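PDB 4RCM: methylated RNA-binding protein 1 from Saccharomyces cerevisiae S288c, which reads N6-methyladenosine in RNA through its YTH domain and regulates phosphate metabolism after transcription by binding the 3'-UTR of PHO4 mRNA and lowering its stability. Local coordinates for residues A[19-24]-A[134-139]. Numbering follows the deposited sequence.
Sequences FVIKSS and RDTQEI. With nucleotides of chain C.
One wall of the m6A pocket of the YTH domain forms where strand 17-23 meets segment 134-139, with D135 and K22 touching both each other and the nucleotide. The type II turn from R134 to Q137 lies against the edge of the strand and is bonded to both polar backbone atoms of V20: V20 N donates to Q137 O (2.9 Å), and T136 N returns a more bent bond to V20 O. One step further along, the D135 side chain takes over the pairing. With CG anti to the backbone N (chi1 -171°), its carboxylate turns to the strand, and OD1 accepts K22 N at 2.9 Å in a nearly straight bond (167°), on the anti side. The other oxygen, OD2, lies 3.4 Å from C8 of the methylated adenosine, while D135 CB packs on the ribose and K22 CB approaches O2' at 3.5 Å. An alanine in place of D135 would probably leave the K22 amide without its acceptor and open a gap beside the base. S24, which binds the nucleotide as K22 and S23 do, brings its N within 2.9 Å of adenine N3. At the other end, F19 and E138 form a non-hydrogen-bonded antiparallel pair; the F19 ring lies obliquely against the E138 side chain, CE2 to CB 3.6 Å, and its edge meets T136 O; E138 OE1 goes on to a salt bridge with R17. V20 CG2 rests on I139 CD1 (4.1 Å). K22 NZ bonds S66 OG on strand 61-67, the parallel neighbour of 17-23, and helix 42-53 packs against F19 and T136 through L48.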
loop_
_atom_site.group_PDB
_atom_site.type_symbol
_atom_site.label_atom_id
_atom_site.label_comp_id
_atom_site.label_asym_id
_atom_site.label_seq_id
_atom_site.Cartn_x
_atom_site.Cartn_y
_atom_site.Cartn_z
ATOM N N PHE A 19 3.889 -2.907 4.434
ATOM C CA PHE A 19 2.956 -2.286 5.375
ATOM C C PHE A 19 1.613 -2.122 4.747
ATOM O O PHE A 19 1.513 -1.918 3.530
ATOM C CB PHE A 19 3.420 -0.899 5.768
ATOM C CG PHE A 19 4.769 -0.878 6.380
ATOM C CD1 PHE A 19 5.890 -0.756 5.580
ATOM C CD2 PHE A 19 4.924 -0.982 7.747
ATOM C CE1 PHE A 19 7.159 -0.754 6.118
ATOM C CE2 PHE A 19 6.180 -0.953 8.303
ATOM C CZ PHE A 19 7.299 -0.837 7.496
ATOM N N VAL A 20 0.575 -2.172 5.573
ATOM C CA VAL A 20 -0.776 -1.855 5.120
ATOM C C VAL A 20 -0.971 -0.340 5.198
ATOM O O VAL A 20 -0.464 0.289 6.118
ATOM C CB VAL A 20 -1.869 -2.575 5.945
ATOM C CG1 VAL A 20 -3.241 -1.955 5.744
ATOM C CG2 VAL A 20 -1.913 -4.032 5.555
ATOM N N ILE A 21 -1.738 0.207 4.245
ATOM C CA ILE A 21 -2.173 1.648 4.272
ATOM C C ILE A 21 -3.692 1.599 4.336
ATOM O O ILE A 21 -4.322 0.912 3.512
ATOM C CB ILE A 21 -1.721 2.474 3.034
ATOM C CG1 ILE A 21 -0.202 2.559 2.945
ATOM C CG2 ILE A 21 -2.288 3.904 3.067
ATOM C CD1 ILE A 21 0.489 3.326 4.056
ATOM N N LYS A 22 -4.284 2.280 5.334
ATOM C CA LYS A 22 -5.773 2.352 5.405
ATOM C C LYS A 22 -6.128 3.788 5.103
ATOM O O LYS A 22 -5.651 4.739 5.789
ATOM C CB LYS A 22 -6.326 1.971 6.790
ATOM C CG LYS A 22 -5.985 0.584 7.283
ATOM C CD LYS A 22 -6.528 -0.517 6.372
ATOM C CE LYS A 22 -8.057 -0.577 6.314
ATOM N NZ LYS A 22 -8.549 -1.802 5.605
ATOM N N SER A 23 -6.853 3.960 4.029
ATOM C CA SER A 23 -7.314 5.282 3.615
ATOM C C SER A 23 -8.768 5.476 4.014
ATOM O O SER A 23 -9.591 4.537 3.872
ATOM C CB SER A 23 -7.194 5.416 2.089
ATOM O OG SER A 23 -7.853 6.580 1.647
ATOM N N SER A 24 -9.090 6.687 4.456
ATOM C CA SER A 24 -10.485 7.107 4.711
ATOM C C SER A 24 -11.405 7.191 3.465
ATOM O O SER A 24 -12.633 7.189 3.638
ATOM C CB SER A 24 -10.488 8.451 5.476
ATOM O OG SER A 24 -10.027 8.254 6.821
ATOM N N ARG A 134 -4.596 -2.093 11.104
ATOM C CA ARG A 134 -4.704 -0.669 11.108
ATOM C C ARG A 134 -3.592 -0.052 10.234
ATOM O O ARG A 134 -2.779 -0.762 9.629
ATOM C CB ARG A 134 -4.585 -0.128 12.548
ATOM C CG ARG A 134 -5.691 -0.542 13.526
ATOM C CD ARG A 134 -5.297 -0.139 14.949
ATOM N NE ARG A 134 -4.095 -0.856 15.411
ATOM C CZ ARG A 134 -4.097 -1.969 16.150
ATOM N NH1 ARG A 134 -5.236 -2.538 16.549
ATOM N NH2 ARG A 134 -2.948 -2.524 16.495
ATOM N N ASP A 135 -3.540 1.276 10.235
ATOM C CA ASP A 135 -2.711 2.028 9.318
ATOM C C ASP A 135 -1.257 1.892 9.679
ATOM O O ASP A 135 -0.854 2.095 10.842
ATOM C CB ASP A 135 -3.159 3.515 9.299
ATOM C CG ASP A 135 -2.485 4.315 8.212
ATOM O OD1 ASP A 135 -2.522 3.873 7.023
ATOM O OD2 ASP A 135 -1.931 5.409 8.505
ATOM N N THR A 136 -0.474 1.550 8.671
ATOM C CA THR A 136 0.964 1.217 8.753
ATOM C C THR A 136 1.367 -0.017 9.539
ATOM O O THR A 136 2.532 -0.171 9.918
ATOM C CB THR A 136 1.840 2.444 9.141
ATOM O OG1 THR A 136 1.794 2.710 10.549
ATOM C CG2 THR A 136 1.358 3.649 8.352
ATOM N N GLN A 137 0.426 -0.949 9.701
ATOM C CA GLN A 137 0.716 -2.233 10.286
ATOM C C GLN A 137 1.747 -2.938 9.412
ATOM O O GLN A 137 1.507 -3.102 8.194
ATOM C CB GLN A 137 -0.586 -3.076 10.313
ATOM C CG GLN A 137 -0.397 -4.545 10.584
ATOM C CD GLN A 137 0.228 -4.820 11.938
ATOM O OE1 GLN A 137 1.259 -5.512 12.034
ATOM N NE2 GLN A 137 -0.393 -4.300 12.987
ATOM N N GLU A 138 2.860 -3.356 10.007
ATOM C CA GLU A 138 3.880 -4.123 9.234
ATOM C C GLU A 138 3.495 -5.560 8.985
ATOM O O GLU A 138 2.972 -6.254 9.874
ATOM C CB GLU A 138 5.253 -4.106 9.867
ATOM C CG GLU A 138 6.293 -4.842 9.016
ATOM C CD GLU A 138 7.720 -4.435 9.279
ATOM O OE1 GLU A 138 7.988 -3.675 10.215
ATOM O OE2 GLU A 138 8.596 -4.865 8.511
ATOM N N ILE A 139 3.806 -6.020 7.778
ATOM C CA ILE A 139 3.463 -7.350 7.333
ATOM C C ILE A 139 4.774 -8.147 7.031
ATOM O O ILE A 139 5.575 -7.749 6.178
ATOM C CB ILE A 139 2.600 -7.322 6.061
ATOM C CG1 ILE A 139 1.303 -6.482 6.239
ATOM C CG2 ILE A 139 2.294 -8.734 5.608
ATOM C CD1 ILE A 139 0.270 -7.027 7.210
ATOM C C2 6MZ C 3 -7.109 9.352 4.275
ATOM C C4 6MZ C 3 -5.866 8.327 6.004
ATOM C C5 6MZ C 3 -4.621 8.884 5.455
ATOM N N9 6MZ C 3 -5.502 7.606 7.082
ATOM N N3 6MZ C 3 -7.069 8.593 5.375
ATOM N N1 6MZ C 3 -6.006 9.904 3.722
ATOM C C6 6MZ C 3 -4.765 9.728 4.230
ATOM N N6 6MZ C 3 -3.670 10.314 3.693
ATOM C C9 6MZ C 3 -3.749 11.304 2.642
ATOM N N7 6MZ C 3 -3.596 8.482 6.260
ATOM C C8 6MZ C 3 -4.160 7.713 7.245
ATOM O "O5'" 6MZ C 3 -5.845 7.628 12.635
ATOM C "C5'" 6MZ C 3 -5.815 8.121 11.274
ATOM C "C4'" 6MZ C 3 -6.639 7.222 10.342
ATOM O "O4'" 6MZ C 3 -6.795 7.844 9.049
ATOM C "C1'" 6MZ C 3 -6.524 6.912 7.970
ATOM C "C2'" 6MZ C 3 -6.211 5.582 8.680
ATOM O "O2'" 6MZ C 3 -7.376 4.715 8.752
ATOM C "C3'" 6MZ C 3 -6.018 5.830 10.134
ATOM O "O3'" 6MZ C 3 -6.707 4.730 10.788
#